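Side-chain contact in probable ribonuclease HepT (PDB 1JOG), which is probably the RNase toxin of a type VII toxin-antitoxin system, neutralised by its partner MntA, probably through AMPylation: residues A[60-65]-A[73-78]. Residues are numbered along the deposited sequence; the frame is centred on the assembly and turned at random.
Sequences MMKRQL and DDIGAY
Ile75 reaches from the loop to helix 36-68 and meets it at Lys62 and Leu65, one turn apart on the same flank. From its CB the side chain splits. The CG2 branch lies alongside the lysine chain, 4.2 Å from Lys62 CE. The other branch runs through CG1, with chi2 at 178°, and this straight course carries CD1 out to the helix backbone, 3.7 Å from Leu65 O and 4.1 Å from Leu65 CB. On another side the same CD1 stands over one face of the Tyr78 ring, offset toward its rim, so a single methyl lies between helix backbone and ring. A branched aliphatic residue suits this buried place because its two arms serve two neighbours at once. Lys62 is long and extended: CG stands anti to the backbone N (chi1 -162°), and CE comes to 3.3 Å and NZ to 3.5 Å from Ile75 O. Lysine thus offers apolar flank to the isoleucine. Leucine suits its buried position, since beyond the CB its side chain also packs on Glu86 and Phe90. Ile75 thus packs the connection between helices 36-68 and 80-89 against the first of them; its backbone angles fit an inverse gamma turn, whose closing bond is doubtful in the model.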
HETATM    1  N   MSE A  60       0.323  13.528 -11.917  1.00 47.91           N
HETATM    2  CA  MSE A  60      -0.367  14.488 -12.787  1.00 28.21           C
HETATM    3  C   MSE A  60       0.182  15.892 -12.661  1.00 31.38           C
HETATM    4  O   MSE A  60       0.313  16.568 -13.656  1.00 41.98           O
HETATM    5  CB  MSE A  60      -1.893  14.527 -12.492  1.00 30.33           C
HETATM    6  CG  MSE A  60      -2.597  13.208 -12.889  1.00 49.30           C
HETATM    7 SE   MSE A  60      -2.465  12.887 -14.830  1.00 57.03          SE
HETATM    8  CE  MSE A  60      -1.335  11.570 -14.999  1.00 25.35           C
HETATM    9  N   MSE A  61       0.513  16.343 -11.460  1.00 40.25           N
HETATM   10  CA  MSE A  61       1.060  17.658 -11.367  1.00 44.06           C
HETATM   11  C   MSE A  61       2.357  17.589 -12.168  1.00 39.46           C
HETATM   12  O   MSE A  61       2.731  18.538 -12.803  1.00 29.63           O
HETATM   13  CB  MSE A  61       1.435  18.030  -9.938  1.00 19.71           C
HETATM   14  CG  MSE A  61       0.259  18.243  -9.001  1.00 28.76           C
HETATM   15 SE   MSE A  61       0.957  18.521  -7.168  1.00 27.54          SE
HETATM   16  CE  MSE A  61      -0.765  17.763  -6.504  1.00 19.48           C
ATOM     17  N   LYS A  62       3.057  16.467 -12.092  1.00 34.90           N
ATOM     18  CA  LYS A  62       4.333  16.349 -12.743  1.00 37.97           C
ATOM     19  C   LYS A  62       4.146  16.393 -14.263  1.00 57.79           C
ATOM     20  O   LYS A  62       4.722  17.238 -14.963  1.00 30.18           O
ATOM     21  CB  LYS A  62       4.995  15.056 -12.336  1.00 39.92           C
ATOM     22  CG  LYS A  62       6.479  15.076 -12.628  1.00 38.76           C
ATOM     23  CD  LYS A  62       7.212  13.829 -12.106  1.00 54.47           C
ATOM     24  CE  LYS A  62       8.564  13.646 -12.827  1.00 68.93           C
ATOM     25  NZ  LYS A  62       9.495  12.675 -12.166  1.00 78.49           N
ATOM     26  N   ARG A  63       3.307  15.509 -14.782  1.00 30.88           N
ATOM     27  CA  ARG A  63       3.122  15.522 -16.204  1.00 53.63           C
ATOM     28  C   ARG A  63       2.609  16.860 -16.665  1.00 60.56           C
ATOM     29  O   ARG A  63       2.888  17.250 -17.780  1.00 47.54           O
ATOM     30  CB  ARG A  63       2.159  14.452 -16.667  1.00 41.08           C
ATOM     31  CG  ARG A  63       2.765  13.520 -17.684  1.00 64.13           C
ATOM     32  CD  ARG A  63       1.900  12.284 -17.903  1.00 60.41           C
ATOM     33  NE  ARG A  63       0.485  12.645 -18.049  1.00 40.70           N
ATOM     34  CZ  ARG A  63      -0.469  11.720 -18.157  1.00 67.56           C
ATOM     35  NH1 ARG A  63      -0.135  10.401 -18.133  1.00 41.40           N
ATOM     36  NH2 ARG A  63      -1.746  12.115 -18.286  1.00 58.79           N
ATOM     37  N   GLN A  64       1.880  17.569 -15.814  1.00 63.83           N
ATOM     38  CA  GLN A  64       1.305  18.850 -16.206  1.00 53.03           C
ATOM     39  C   GLN A  64       2.414  19.850 -16.429  1.00 56.69           C
ATOM     40  O   GLN A  64       2.450  20.482 -17.439  1.00 68.79           O
ATOM     41  CB  GLN A  64       0.368  19.340 -15.129  1.00 43.48           C
ATOM     42  CG  GLN A  64      -0.290  20.650 -15.401  1.00 64.98           C
ATOM     43  CD  GLN A  64      -1.294  20.570 -16.508  1.00 62.21           C
ATOM     44  OE1 GLN A  64      -1.843  19.513 -16.771  1.00 64.88           O
ATOM     45  NE2 GLN A  64      -1.552  21.695 -17.164  1.00 82.56           N
ATOM     46  N   LEU A  65       3.331  19.957 -15.488  1.00 45.79           N
ATOM     47  CA  LEU A  65       4.448  20.869 -15.547  1.00 48.99           C
ATOM     48  C   LEU A  65       5.471  20.458 -16.586  1.00 63.91           C
ATOM     49  O   LEU A  65       6.146  21.314 -17.158  1.00 58.34           O
ATOM     50  CB  LEU A  65       5.111  20.952 -14.160  1.00 47.60           C
ATOM     51  CG  LEU A  65       4.025  21.469 -13.175  1.00 75.25           C
ATOM     52  CD1 LEU A  65       4.339  21.044 -11.749  1.00 50.30           C
ATOM     53  CD2 LEU A  65       3.803  23.009 -13.308  1.00 49.40           C
ATOM     54  N   ASP A  73      12.301  19.453 -20.325  1.00 81.04           N
ATOM     55  CA  ASP A  73      13.572  19.634 -19.607  1.00 82.91           C
ATOM     56  C   ASP A  73      13.662  18.591 -18.484  1.00 84.71           C
ATOM     57  O   ASP A  73      13.630  18.947 -17.281  1.00 84.56           O
ATOM     58  CB  ASP A  73      13.599  21.041 -19.013  1.00 79.50           C
ATOM     59  CG  ASP A  73      13.606  22.120 -20.088  1.00 86.24           C
ATOM     60  OD1 ASP A  73      14.717  22.476 -20.527  1.00 89.59           O
ATOM     61  OD2 ASP A  73      12.521  22.601 -20.509  1.00 81.10           O
ATOM     62  N   ASP A  74      13.747  17.317 -18.905  1.00 86.12           N
ATOM     63  CA  ASP A  74      13.815  16.140 -18.025  1.00 83.51           C
ATOM     64  C   ASP A  74      13.507  16.615 -16.619  1.00 83.04           C
ATOM     65  O   ASP A  74      14.435  16.883 -15.845  1.00 89.83           O
ATOM     66  CB  ASP A  74      15.233  15.491 -18.076  1.00 84.33           C
ATOM     67  CG  ASP A  74      15.312  14.089 -17.368  1.00 84.77           C
ATOM     68  OD1 ASP A  74      15.295  14.015 -16.117  1.00 80.37           O
ATOM     69  OD2 ASP A  74      15.403  13.047 -18.071  1.00 86.40           O
ATOM     70  N   ILE A  75      12.227  16.789 -16.290  1.00 82.37           N
ATOM     71  CA  ILE A  75      11.905  17.217 -14.923  1.00 85.31           C
ATOM     72  C   ILE A  75      12.259  16.053 -13.965  1.00 83.37           C
ATOM     73  O   ILE A  75      11.398  15.327 -13.424  1.00 84.29           O
ATOM     74  CB  ILE A  75      10.413  17.662 -14.771  1.00 80.49           C
ATOM     75  CG1 ILE A  75      10.246  19.100 -15.273  1.00 81.72           C
ATOM     76  CG2 ILE A  75       9.999  17.609 -13.319  1.00 81.80           C
ATOM     77  CD1 ILE A  75       8.798  19.648 -15.213  1.00 80.66           C
ATOM     78  N   GLY A  76      13.568  15.864 -13.827  1.00 75.81           N
ATOM     79  CA  GLY A  76      14.106  14.850 -12.967  1.00 79.53           C
ATOM     80  C   GLY A  76      14.800  15.709 -11.945  1.00 80.63           C
ATOM     81  O   GLY A  76      14.799  15.407 -10.762  1.00 80.66           O
ATOM     82  N   ALA A  77      15.384  16.807 -12.401  1.00 79.80           N
ATOM     83  CA  ALA A  77      16.058  17.698 -11.474  1.00 82.35           C
ATOM     84  C   ALA A  77      15.073  18.039 -10.371  1.00 81.11           C
ATOM     85  O   ALA A  77      15.484  18.497  -9.291  1.00 79.71           O
ATOM     86  CB  ALA A  77      16.509  18.958 -12.187  1.00 82.84           C
ATOM     87  N   TYR A  78      13.785  17.789 -10.650  1.00 77.66           N
ATOM     88  CA  TYR A  78      12.687  18.084  -9.702  1.00 84.22           C
ATOM     89  C   TYR A  78      12.251  17.043  -8.681  1.00 63.89           C
ATOM     90  O   TYR A  78      11.826  15.953  -9.031  1.00 62.95           O
ATOM     91  CB  TYR A  78      11.404  18.473 -10.432  1.00 79.72           C
ATOM     92  CG  TYR A  78      11.448  19.768 -11.176  1.00 80.60           C
ATOM     93  CD1 TYR A  78      12.120  19.874 -12.391  1.00 82.04           C
ATOM     94  CD2 TYR A  78      10.751  20.869 -10.711  1.00 81.76           C
ATOM     95  CE1 TYR A  78      12.075  21.031 -13.121  1.00 79.76           C
ATOM     96  CE2 TYR A  78      10.710  22.036 -11.432  1.00 79.51           C
ATOM     97  CZ  TYR A  78      11.361  22.108 -12.635  1.00 77.01           C
ATOM     98  OH  TYR A  78      11.225  23.235 -13.391  1.00 77.93           O
TER